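Local coordinates for EAL domain protein (Vibrio cholerae serotype O1, PDB 6IJ2) that probably hydrolyses the cyclic dinucleotides c-di-GMP and cGAMP as a metal-dependent EAL-domain phosphodiesterase, held here with calcium and the linear product 5'-pGpG, at residues Arg68-Ala79 against Leu92-Tyr102; Tyr44-Asn53 against Lys241-Ser249. The protein carries 1 engineered substitution. One frame throughout, in Å; residues are numbered along the deposited sequence.

Contact 1. Residues Arg68-Ala79 against Leu92-Tyr102; sequences RYLFDQMCRVKA and LSINFLPNAIY. With CA (calcium ion), chain J; nucleotides of chain B.
R76 of helix 68-85 and F96 of the 92-102 segment form the polar centre of a buried helix-on-strand packing. Helix 68-79 and strand 92-96 run nearly antiparallel, at 171°, and their axes approach to 9.2 Å. The R76 guanidinium stands almost perpendicular to the F96 ring and puts NH2 over the middle of one face. This is a cation-pi contact, with CZ 4.5 Å from the ring centroid. The R76 chain is extended from CG to NE, which carries the charge this far. NE also makes a salt bridge to D72 OD2 at 3.3 Å, and T111 and Y148 form hydrogen bonds with NH1 and NH2. D72 is itself buried. Its CG lies anti to the backbone N (chi1 -171°), which sets OD1 beside L97 CB. One water donates to both D72 OD1 and N95 O, 2.8 Å from the latter, tying helix to strand. Where A79 meets L92, the packing is apolar: A79 CB lies 4.2 Å from L92 CD2 and also touches I94. At the other end, I101 lies over one face of the R68 guanidinium, but the 92-102 segment is poorly ordered there. N95, next to I94, does not pack on the helix; its OD1 binds calcium at 2.4 Å. A helix packed on a strand that bears a metal ligand near its C-terminal end fits the TIM-barrel-like EAL fold, whose active site lies at that end of the strands.

Contact 2. Residues Tyr44-Asn53 against Lys241-Ser249; sequences YEALVRGLNN and KPGFESLPS. With CA (calcium ion), chain J; nucleotides of chain B.
Y44 begins the contact between strand 41-49 and the segment that ends strand 233-244. L247 CD2 sits over the centre of one face of the Y44 ring, a CH-pi contact 3.9 Å from the centroid and 6° off the ring normal. P248 CD packs against Y44 CE2, and P248 O lies at the ring edge, near its plane. E45 turns from this surface toward the metal. The chain is extended beyond CG and delivers OE2 to calcium at 2.4 Å. N95, E128 and D158 bind the same ion. L47 returns to the contact, with CD1 against P242 CG at 3.7 Å. V48 N gives a nearly straight hydrogen bond, 175°, to N7 of G2 of chain B, at 2.8 Å. R49 bends at chi2 (-65°), and both NH1 and NH2 then donate to OP1 of the same nucleotide. NH2 also donates to V48 O at 2.6 Å, from above the carbonyl plane. These bonds fix the guanidinium against the phosphate, while NH1 touches P242 CB. Beyond R49, a type I turn runs from G50 to N53. G50 O lies 3.3 Å from F244 CE1, at the edge of the F244 ring. N53 CB lies over one face of that ring, 4.2 Å from the centroid, in a second CH-pi contact. Strand 41-49 lies between strands 27-35 and 91-96 in the sheet. F244 also touches T27 on strand 27-35, and V48 packs on helices 56-60 and 68-85.

How the contacts relate
The two contacts lie with centres about 16 Å apart and meet through neighbouring strands of one sheet, 41-49 and 91-96. S93 O and A46 N are 2.9 Å apart, a probable backbone hydrogen bond joining those strands. Along the chain, contact 1 is nested inside the long loop closed by contact 2, which brings residues 44-53 to residues 241-249. Helix 68-85, part of contact 1, also packs on strand 41-49 of contact 2, C75 against V48. Both contacts supply a ligand to the same calcium ion and line the site of the same guanine nucleotide. The strand pair thus carries metal and nucleotide binding together, consistent with an EAL phosphodiesterase active site.

Contact 1. Residues Arg68-Ala79 against Leu92-Tyr102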
loop_
_atom_site.group_PDB
_atom_site.type_symbol
_atom_site.label_atom_id
_atom_site.label_comp_id
_atom_site.label_asym_id
_atom_site.label_seq_id
_atom_site.Cartn_x
_atom_site.Cartn_y
_atom_site.Cartn_z
ATOM N N ARG A 68 11.039 10.100 21.677
ATOM C CA ARG A 68 10.090 9.159 21.086
ATOM C C ARG A 68 9.919 7.921 21.952
ATOM O O ARG A 68 8.795 7.454 22.176
ATOM C CB ARG A 68 10.548 8.758 19.682
ATOM C CG ARG A 68 9.998 9.627 18.569
ATOM C CD ARG A 68 10.676 9.347 17.243
ATOM N NE ARG A 68 12.120 9.230 17.403
ATOM C CZ ARG A 68 12.989 9.228 16.398
ATOM N NH1 ARG A 68 12.559 9.337 15.148
ATOM N NH2 ARG A 68 14.288 9.111 16.641
ATOM N N TYR A 69 11.029 7.359 22.432
ATOM C CA TYR A 69 10.945 6.136 23.224
ATOM C C TYR A 69 10.244 6.387 24.551
ATOM O O TYR A 69 9.375 5.607 24.956
ATOM C CB TYR A 69 12.342 5.556 23.442
ATOM C CG TYR A 69 13.114 5.377 22.156
ATOM C CD1 TYR A 69 12.870 4.293 21.324
ATOM C CD2 TYR A 69 14.079 6.300 21.768
ATOM C CE1 TYR A 69 13.570 4.129 20.144
ATOM C CE2 TYR A 69 14.783 6.144 20.590
ATOM C CZ TYR A 69 14.525 5.055 19.781
ATOM O OH TYR A 69 15.227 4.898 18.608
ATOM N N LEU A 70 10.594 7.480 25.233
ATOM C CA LEU A 70 9.920 7.816 26.484
ATOM C C LEU A 70 8.444 8.099 26.246
ATOM O O LEU A 70 7.588 7.722 27.056
ATOM C CB LEU A 70 10.603 9.023 27.133
ATOM C CG LEU A 70 10.634 9.192 28.659
ATOM C CD1 LEU A 70 11.483 10.402 29.031
ATOM C CD2 LEU A 70 9.245 9.319 29.270
ATOM N N PHE A 71 8.126 8.762 25.132
ATOM C CA PHE A 71 6.734 9.062 24.816
ATOM C C PHE A 71 5.941 7.786 24.553
ATOM O O PHE A 71 4.807 7.639 25.030
ATOM C CB PHE A 71 6.675 10.007 23.611
ATOM C CG PHE A 71 5.301 10.180 23.058
ATOM C CD1 PHE A 71 4.375 10.971 23.717
ATOM C CD2 PHE A 71 4.922 9.533 21.896
ATOM C CE1 PHE A 71 3.099 11.119 23.224
ATOM C CE2 PHE A 71 3.651 9.678 21.400
ATOM C CZ PHE A 71 2.736 10.475 22.068
ATOM N N ASP A 72 6.528 6.850 23.806
ATOM C CA ASP A 72 5.864 5.582 23.522
ATOM C C ASP A 72 5.544 4.830 24.811
ATOM O O ASP A 72 4.408 4.394 25.027
ATOM C CB ASP A 72 6.748 4.736 22.608
ATOM C CG ASP A 72 6.047 3.505 22.103
ATOM O OD1 ASP A 72 5.005 3.656 21.431
ATOM O OD2 ASP A 72 6.540 2.389 22.371
ATOM N N GLN A 73 6.539 4.676 25.684
ATOM C CA GLN A 73 6.310 3.984 26.949
ATOM C C GLN A 73 5.244 4.689 27.781
ATOM O O GLN A 73 4.410 4.033 28.414
ATOM C CB GLN A 73 7.624 3.872 27.725
ATOM C CG GLN A 73 8.718 3.174 26.937
ATOM C CD GLN A 73 9.890 2.741 27.795
ATOM O OE1 GLN A 73 10.271 1.570 27.793
ATOM N NE2 GLN A 73 10.477 3.684 28.526
ATOM N N MET A 74 5.248 6.025 27.780
ATOM C CA MET A 74 4.243 6.774 28.529
ATOM C C MET A 74 2.839 6.530 27.989
ATOM O O MET A 74 1.894 6.346 28.767
ATOM C CB MET A 74 4.575 8.267 28.503
ATOM C CG MET A 74 5.624 8.684 29.518
ATOM S SD MET A 74 4.899 9.334 31.036
ATOM C CE MET A 74 4.493 11.006 30.526
ATOM N N CYS A 75 2.677 6.534 26.660
ATOM C CA CYS A 75 1.369 6.240 26.068
ATOM C C CYS A 75 0.842 4.894 26.529
ATOM O O CYS A 75 -0.358 4.741 26.787
ATOM C CB CYS A 75 1.444 6.244 24.541
ATOM S SG CYS A 75 1.461 7.844 23.777
ATOM N N ARG A 76 1.719 3.897 26.605
ATOM C CA ARG A 76 1.283 2.563 26.988
ATOM C C ARG A 76 0.821 2.529 28.435
ATOM O O ARG A 76 -0.224 1.950 28.742
ATOM C CB ARG A 76 2.412 1.566 26.756
ATOM C CG ARG A 76 2.753 1.419 25.275
ATOM C CD ARG A 76 3.905 0.479 25.081
ATOM N NE ARG A 76 4.280 0.394 23.681
ATOM C CZ ARG A 76 4.935 -0.631 23.154
ATOM N NH1 ARG A 76 5.271 -1.660 23.923
ATOM N NH2 ARG A 76 5.241 -0.633 21.862
ATOM N N VAL A 77 1.576 3.162 29.334
ATOM C CA VAL A 77 1.254 3.109 30.754
ATOM C C VAL A 77 -0.017 3.895 31.056
ATOM O O VAL A 77 -0.861 3.455 31.850
ATOM C CB VAL A 77 2.447 3.618 31.583
ATOM C CG1 VAL A 77 2.061 3.713 33.044
ATOM C CG2 VAL A 77 3.645 2.699 31.407
ATOM N N LYS A 78 -0.167 5.076 30.452
ATOM C CA LYS A 78 -1.363 5.883 30.684
ATOM C C LYS A 78 -2.612 5.181 30.169
ATOM O O LYS A 78 -3.668 5.225 30.815
ATOM C CB LYS A 78 -1.219 7.247 30.015
ATOM C CG LYS A 78 -0.191 8.157 30.652
ATOM C CD LYS A 78 -0.015 9.414 29.815
ATOM C CE LYS A 78 0.928 10.401 30.485
ATOM N NZ LYS A 78 0.365 10.963 31.743
ATOM N N ALA A 79 -2.514 4.542 28.999
ATOM C CA ALA A 79 -3.660 3.837 28.431
ATOM C C ALA A 79 -4.073 2.669 29.315
ATOM O O ALA A 79 -5.263 2.467 29.587
ATOM C CB ALA A 79 -3.335 3.337 27.023
ATOM N N LEU A 92 -7.989 -3.690 25.010
ATOM C CA LEU A 92 -7.385 -2.367 24.923
ATOM C C LEU A 92 -6.426 -2.354 23.731
ATOM O O LEU A 92 -5.480 -3.147 23.681
ATOM C CB LEU A 92 -6.660 -2.019 26.226
ATOM C CG LEU A 92 -5.861 -0.711 26.213
ATOM C CD1 LEU A 92 -6.793 0.488 26.014
ATOM C CD2 LEU A 92 -4.978 -0.546 27.427
ATOM N N SER A 93 -6.664 -1.456 22.779
ATOM C CA SER A 93 -5.875 -1.394 21.549
ATOM C C SER A 93 -5.028 -0.132 21.572
ATOM O O SER A 93 -5.557 0.967 21.757
ATOM C CB SER A 93 -6.771 -1.418 20.320
ATOM O OG SER A 93 -6.020 -1.711 19.149
ATOM N N ILE A 94 -3.719 -0.295 21.397
ATOM C CA ILE A 94 -2.761 0.793 21.553
ATOM C C ILE A 94 -2.032 0.975 20.237
ATOM O O ILE A 94 -1.622 -0.004 19.604
ATOM C CB ILE A 94 -1.758 0.528 22.691
ATOM C CG1 ILE A 94 -2.513 0.350 24.009
ATOM C CG2 ILE A 94 -0.752 1.681 22.817
ATOM C CD1 ILE A 94 -1.668 -0.252 25.122
ATOM N N ASN A 95 -1.875 2.229 19.832
ATOM C CA ASN A 95 -1.158 2.539 18.602
ATOM C C ASN A 95 0.340 2.450 18.852
ATOM O O ASN A 95 0.852 3.047 19.803
ATOM C CB ASN A 95 -1.521 3.938 18.107
ATOM C CG ASN A 95 -2.934 4.017 17.560
ATOM O OD1 ASN A 95 -3.194 3.607 16.430
ATOM N ND2 ASN A 95 -3.852 4.547 18.359
ATOM N N PHE A 96 1.044 1.697 18.017
ATOM C CA PHE A 96 2.481 1.526 18.188
ATOM C C PHE A 96 3.173 2.592 17.353
ATOM O O PHE A 96 3.103 2.561 16.123
ATOM C CB PHE A 96 2.918 0.119 17.789
ATOM C CG PHE A 96 4.311 -0.258 18.251
ATOM C CD1 PHE A 96 5.284 0.706 18.490
ATOM C CD2 PHE A 96 4.647 -1.585 18.439
ATOM C CE1 PHE A 96 6.557 0.353 18.896
ATOM C CE2 PHE A 96 5.918 -1.946 18.850
ATOM C CZ PHE A 96 6.873 -0.975 19.077
ATOM N N LEU A 97 3.853 3.520 18.031
ATOM C CA LEU A 97 4.585 4.601 17.391
ATOM C C LEU A 97 5.535 4.044 16.330
ATOM O O LEU A 97 6.404 3.220 16.658
ATOM C CB LEU A 97 5.367 5.400 18.434
ATOM C CG LEU A 97 6.137 6.621 17.922
ATOM C CD1 LEU A 97 5.209 7.813 17.726
ATOM C CD2 LEU A 97 7.290 6.974 18.850
ATOM N N PRO A 98 5.397 4.460 15.062
ATOM C CA PRO A 98 6.205 3.901 13.965
ATOM C C PRO A 98 7.674 3.639 14.292
ATOM O O PRO A 98 8.434 4.544 14.659
ATOM C CB PRO A 98 6.041 4.964 12.878
ATOM C CG PRO A 98 4.619 5.413 13.069
ATOM C CD PRO A 98 4.406 5.431 14.566
ATOM N N ASN A 99 8.071 2.375 14.122
ATOM C CA ASN A 99 9.208 1.779 14.811
ATOM C C ASN A 99 10.496 1.796 13.995
ATOM O O ASN A 99 11.413 1.020 14.289
ATOM C CB ASN A 99 8.877 0.339 15.215
ATOM C CG ASN A 99 7.382 0.071 15.272
ATOM O OD1 ASN A 99 6.579 0.835 14.740
ATOM N ND2 ASN A 99 7.002 -1.029 15.912
ATOM N N ALA A 100 10.599 2.659 12.981
ATOM C CA ALA A 100 11.882 2.805 12.302
ATOM C C ALA A 100 12.955 3.317 13.248
ATOM O O ALA A 100 14.147 3.213 12.939
ATOM C CB ALA A 100 11.760 3.740 11.101
ATOM N N ILE A 101 12.554 3.875 14.389
ATOM C CA ILE A 101 13.484 4.238 15.440
ATOM C C ILE A 101 13.340 3.349 16.668
ATOM O O ILE A 101 14.326 3.147 17.388
ATOM C CB ILE A 101 13.323 5.724 15.809
ATOM C CG1 ILE A 101 11.839 6.080 15.979
ATOM C CG2 ILE A 101 13.966 6.576 14.727
ATOM C CD1 ILE A 101 11.272 5.838 17.374
ATOM N N TYR A 102 12.154 2.785 16.911
ATOM C CA TYR A 102 11.981 1.722 17.895
ATOM C C TYR A 102 12.623 0.450 17.350
ATOM O O TYR A 102 12.041 -0.636 17.416
ATOM C CB TYR A 102 10.494 1.513 18.201
ATOM C CG TYR A 102 10.174 0.822 19.515
ATOM C CD1 TYR A 102 10.161 -0.564 19.613
ATOM C CD2 TYR A 102 9.848 1.559 20.648
ATOM C CE1 TYR A 102 9.855 -1.198 20.804
ATOM C CE2 TYR A 102 9.539 0.932 21.847
ATOM C CZ TYR A 102 9.545 -0.447 21.917
ATOM O OH TYR A 102 9.239 -1.080 23.102
HETATM CA CA CA J . -5.078 3.103 15.077
ATOM P P G B 2 -7.093 11.139 16.442
ATOM O OP1 G B 2 -7.521 10.565 17.671
ATOM O OP2 G B 2 -7.073 12.556 16.288
ATOM O "O5'" G B 2 -5.656 10.607 16.070
ATOM C "C5'" G B 2 -4.861 11.225 15.067
ATOM C "C4'" G B 2 -3.648 10.383 14.790
ATOM O "O4'" G B 2 -2.893 10.223 16.007
ATOM C "C3'" G B 2 -3.929 8.969 14.281
ATOM O "O3'" G B 2 -3.065 8.601 13.223
ATOM C "C2'" G B 2 -3.600 8.093 15.480
ATOM O "O2'" G B 2 -3.152 6.797 15.188
ATOM C "C1'" G B 2 -2.485 8.897 16.135
ATOM N N9 G B 2 -2.396 8.580 17.547
ATOM C C8 G B 2 -3.361 8.771 18.500
ATOM N N7 G B 2 -3.019 8.322 19.673
ATOM C C5 G B 2 -1.763 7.779 19.475
ATOM C C6 G B 2 -0.887 7.141 20.382
ATOM O O6 G B 2 -1.059 6.902 21.571
ATOM N N1 G B 2 0.292 6.753 19.768
ATOM C C2 G B 2 0.586 6.942 18.446
ATOM N N2 G B 2 1.771 6.487 18.038
ATOM N N3 G B 2 -0.214 7.549 17.592
ATOM C C4 G B 2 -1.363 7.938 18.168
HETATM O O HOH W 1 2.788 2.612 21.744
HETATM O O HOH W 2 -7.298 3.138 14.409
#

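Contact 2. Residues Tyr44-Asn53 against Lys241-Ser249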
loop_
_atom_site.group_PDB
_atom_site.type_symbol
_atom_site.label_atom_id
_atom_site.label_comp_id
_atom_site.label_asym_id
_atom_site.label_seq_id
_atom_site.Cartn_x
_atom_site.Cartn_y
_atom_site.Cartn_z
ATOM N N TYR A 44 -11.655 -1.097 23.074
ATOM C CA TYR A 44 -11.508 0.340 22.842
ATOM C C TYR A 44 -10.103 0.641 22.355
ATOM O O TYR A 44 -9.133 0.079 22.873
ATOM C CB TYR A 44 -11.747 1.164 24.128
ATOM C CG TYR A 44 -13.166 1.149 24.633
ATOM C CD1 TYR A 44 -13.651 0.068 25.363
ATOM C CD2 TYR A 44 -14.016 2.218 24.395
ATOM C CE1 TYR A 44 -14.941 0.043 25.823
ATOM C CE2 TYR A 44 -15.315 2.203 24.851
ATOM C CZ TYR A 44 -15.771 1.114 25.571
ATOM O OH TYR A 44 -17.067 1.085 26.035
ATOM N N GLU A 45 -9.993 1.545 21.380
ATOM C CA GLU A 45 -8.701 2.058 20.962
ATOM C C GLU A 45 -8.359 3.268 21.824
ATOM O O GLU A 45 -9.204 4.151 22.026
ATOM C CB GLU A 45 -8.703 2.435 19.477
ATOM C CG GLU A 45 -7.369 2.986 19.046
ATOM C CD GLU A 45 -7.303 3.388 17.592
ATOM O OE1 GLU A 45 -8.353 3.421 16.905
ATOM O OE2 GLU A 45 -6.172 3.660 17.148
ATOM N N ALA A 46 -7.146 3.267 22.390
ATOM C CA ALA A 46 -6.636 4.407 23.146
ATOM C C ALA A 46 -6.020 5.431 22.196
ATOM O O ALA A 46 -5.208 5.082 21.328
ATOM C CB ALA A 46 -5.599 3.952 24.177
ATOM N N LEU A 47 -6.380 6.703 22.381
ATOM C CA LEU A 47 -5.969 7.779 21.483
ATOM C C LEU A 47 -5.452 8.944 22.309
ATOM O O LEU A 47 -6.126 9.390 23.239
ATOM C CB LEU A 47 -7.133 8.244 20.618
ATOM C CG LEU A 47 -7.705 7.169 19.693
ATOM C CD1 LEU A 47 -9.084 7.588 19.258
ATOM C CD2 LEU A 47 -6.795 6.977 18.478
ATOM N N VAL A 48 -4.273 9.441 21.954
ATOM C CA VAL A 48 -3.622 10.480 22.745
ATOM C C VAL A 48 -4.411 11.787 22.678
ATOM O O VAL A 48 -4.959 12.160 21.631
ATOM C CB VAL A 48 -2.175 10.650 22.249
ATOM C CG1 VAL A 48 -1.893 12.079 21.842
ATOM C CG2 VAL A 48 -1.198 10.186 23.301
ATOM N N ARG A 49 -4.467 12.497 23.807
ATOM C CA ARG A 49 -5.124 13.791 23.909
ATOM C C ARG A 49 -4.332 14.654 24.875
ATOM O O ARG A 49 -3.642 14.141 25.757
ATOM C CB ARG A 49 -6.569 13.684 24.430
ATOM C CG ARG A 49 -7.540 12.961 23.510
ATOM C CD ARG A 49 -7.743 13.734 22.213
ATOM N NE ARG A 49 -8.717 13.073 21.353
ATOM C CZ ARG A 49 -8.394 12.179 20.425
ATOM N NH1 ARG A 49 -9.333 11.608 19.679
ATOM N NH2 ARG A 49 -7.127 11.847 20.252
ATOM N N GLY A 50 -4.440 15.965 24.704
ATOM C CA GLY A 50 -3.882 16.876 25.682
ATOM C C GLY A 50 -4.643 16.805 26.994
ATOM O O GLY A 50 -5.716 16.206 27.098
ATOM N N LEU A 51 -4.075 17.442 28.022
ATOM C CA LEU A 51 -4.709 17.421 29.339
ATOM C C LEU A 51 -6.050 18.148 29.338
ATOM O O LEU A 51 -6.911 17.859 30.177
ATOM C CB LEU A 51 -3.775 18.034 30.390
ATOM C CG LEU A 51 -2.549 17.184 30.740
ATOM C CD1 LEU A 51 -1.743 17.836 31.855
ATOM C CD2 LEU A 51 -2.951 15.753 31.105
ATOM N N ASN A 52 -6.240 19.098 28.422
ATOM C CA ASN A 52 -7.506 19.801 28.248
ATOM C C ASN A 52 -8.225 19.363 26.972
ATOM O O ASN A 52 -8.894 20.169 26.321
ATOM C CB ASN A 52 -7.278 21.311 28.241
ATOM C CG ASN A 52 -6.775 21.831 29.574
ATOM O OD1 ASN A 52 -7.541 22.378 30.362
ATOM N ND2 ASN A 52 -5.481 21.657 29.835
ATOM N N ASN A 53 -8.074 18.087 26.605
ATOM C CA ASN A 53 -8.677 17.497 25.409
ATOM C C ASN A 53 -8.139 18.123 24.122
ATOM O O ASN A 53 -8.827 18.144 23.100
ATOM C CB ASN A 53 -10.209 17.580 25.447
ATOM C CG ASN A 53 -10.875 16.562 24.536
ATOM O OD1 ASN A 53 -10.291 15.527 24.209
ATOM N ND2 ASN A 53 -12.103 16.854 24.118
ATOM N N LYS A 241 -17.955 8.569 18.964
ATOM C CA LYS A 241 -16.719 9.322 18.927
ATOM C C LYS A 241 -15.825 8.916 20.098
ATOM O O LYS A 241 -16.309 8.383 21.097
ATOM C CB LYS A 241 -17.014 10.818 18.996
ATOM C CG LYS A 241 -17.982 11.334 17.937
ATOM C CD LYS A 241 -18.343 12.786 18.229
ATOM C CE LYS A 241 -19.488 13.280 17.362
ATOM N NZ LYS A 241 -19.886 14.671 17.738
ATOM N N PRO A 242 -14.519 9.162 19.995
ATOM C CA PRO A 242 -13.629 8.957 21.146
ATOM C C PRO A 242 -14.118 9.701 22.383
ATOM O O PRO A 242 -14.655 10.806 22.300
ATOM C CB PRO A 242 -12.290 9.512 20.655
ATOM C CG PRO A 242 -12.352 9.311 19.138
ATOM C CD PRO A 242 -13.782 9.614 18.793
ATOM N N GLY A 243 -13.917 9.090 23.546
ATOM C CA GLY A 243 -14.317 9.737 24.777
ATOM C C GLY A 243 -13.123 10.111 25.625
ATOM O O GLY A 243 -12.313 9.246 25.973
ATOM N N PHE A 244 -13.013 11.394 25.966
ATOM C CA PHE A 244 -11.898 11.885 26.763
ATOM C C PHE A 244 -11.932 11.264 28.150
ATOM O O PHE A 244 -12.881 11.489 28.905
ATOM C CB PHE A 244 -11.968 13.408 26.863
ATOM C CG PHE A 244 -10.850 14.021 27.650
ATOM C CD1 PHE A 244 -9.603 14.187 27.087
ATOM C CD2 PHE A 244 -11.052 14.438 28.958
ATOM C CE1 PHE A 244 -8.573 14.760 27.806
ATOM C CE2 PHE A 244 -10.025 15.012 29.686
ATOM C CZ PHE A 244 -8.782 15.171 29.109
ATOM N N GLU A 245 -10.900 10.477 28.469
ATOM C CA GLU A 245 -10.764 9.805 29.765
ATOM C C GLU A 245 -12.046 9.074 30.156
ATOM O O GLU A 245 -12.437 9.036 31.324
ATOM C CB GLU A 245 -10.332 10.798 30.853
ATOM C CG GLU A 245 -8.968 11.425 30.579
ATOM C CD GLU A 245 -8.371 12.138 31.788
ATOM O OE1 GLU A 245 -9.117 12.826 32.521
ATOM O OE2 GLU A 245 -7.145 12.010 32.006
ATOM N N SER A 246 -12.703 8.467 29.171
ATOM C CA SER A 246 -13.946 7.759 29.438
ATOM C C SER A 246 -14.139 6.655 28.410
ATOM O O SER A 246 -13.492 6.636 27.360
ATOM C CB SER A 246 -15.148 8.708 29.428
ATOM O OG SER A 246 -15.280 9.339 28.165
ATOM N N LEU A 247 -15.039 5.724 28.739
ATOM C CA LEU A 247 -15.419 4.627 27.851
ATOM C C LEU A 247 -16.794 4.933 27.275
ATOM O O LEU A 247 -17.815 4.674 27.936
ATOM C CB LEU A 247 -15.434 3.293 28.604
ATOM C CG LEU A 247 -14.106 2.908 29.255
ATOM C CD1 LEU A 247 -14.229 1.579 29.999
ATOM C CD2 LEU A 247 -12.984 2.861 28.208
ATOM N N PRO A 248 -16.875 5.491 26.066
ATOM C CA PRO A 248 -18.171 5.922 25.529
ATOM C C PRO A 248 -19.129 4.759 25.335
ATOM O O PRO A 248 -18.722 3.628 25.059
ATOM C CB PRO A 248 -17.807 6.557 24.178
ATOM C CG PRO A 248 -16.360 6.868 24.264
ATOM C CD PRO A 248 -15.748 5.873 25.196
ATOM N N SER A 249 -20.417 5.060 25.483
ATOM C CA SER A 249 -21.480 4.128 25.143
ATOM C C SER A 249 -21.729 4.158 23.640
ATOM O O SER A 249 -21.497 5.170 22.976
ATOM C CB SER A 249 -22.765 4.487 25.886
ATOM O OG SER A 249 -23.172 5.803 25.550
HETATM CA CA CA J . -5.078 3.103 15.077
ATOM P P G B 2 -7.093 11.139 16.442
ATOM O OP1 G B 2 -7.521 10.565 17.671
ATOM O OP2 G B 2 -7.073 12.556 16.288
ATOM O "O5'" G B 2 -5.656 10.607 16.070
ATOM C "C5'" G B 2 -4.861 11.225 15.067
ATOM C "C4'" G B 2 -3.648 10.383 14.790
ATOM O "O4'" G B 2 -2.893 10.223 16.007
ATOM C "C3'" G B 2 -3.929 8.969 14.281
ATOM O "O3'" G B 2 -3.065 8.601 13.223
ATOM C "C2'" G B 2 -3.600 8.093 15.480
ATOM O "O2'" G B 2 -3.152 6.797 15.188
ATOM C "C1'" G B 2 -2.485 8.897 16.135
ATOM N N9 G B 2 -2.396 8.580 17.547
ATOM C C8 G B 2 -3.361 8.771 18.500
ATOM N N7 G B 2 -3.019 8.322 19.673
ATOM C C5 G B 2 -1.763 7.779 19.475
ATOM C C6 G B 2 -0.887 7.141 20.382
ATOM O O6 G B 2 -1.059 6.902 21.571
ATOM N N1 G B 2 0.292 6.753 19.768
ATOM C C2 G B 2 0.586 6.942 18.446
ATOM N N2 G B 2 1.771 6.487 18.038
ATOM N N3 G B 2 -0.214 7.549 17.592
ATOM C C4 G B 2 -1.363 7.938 18.168
HETATM O O HOH W 2 -7.298 3.138 14.409
#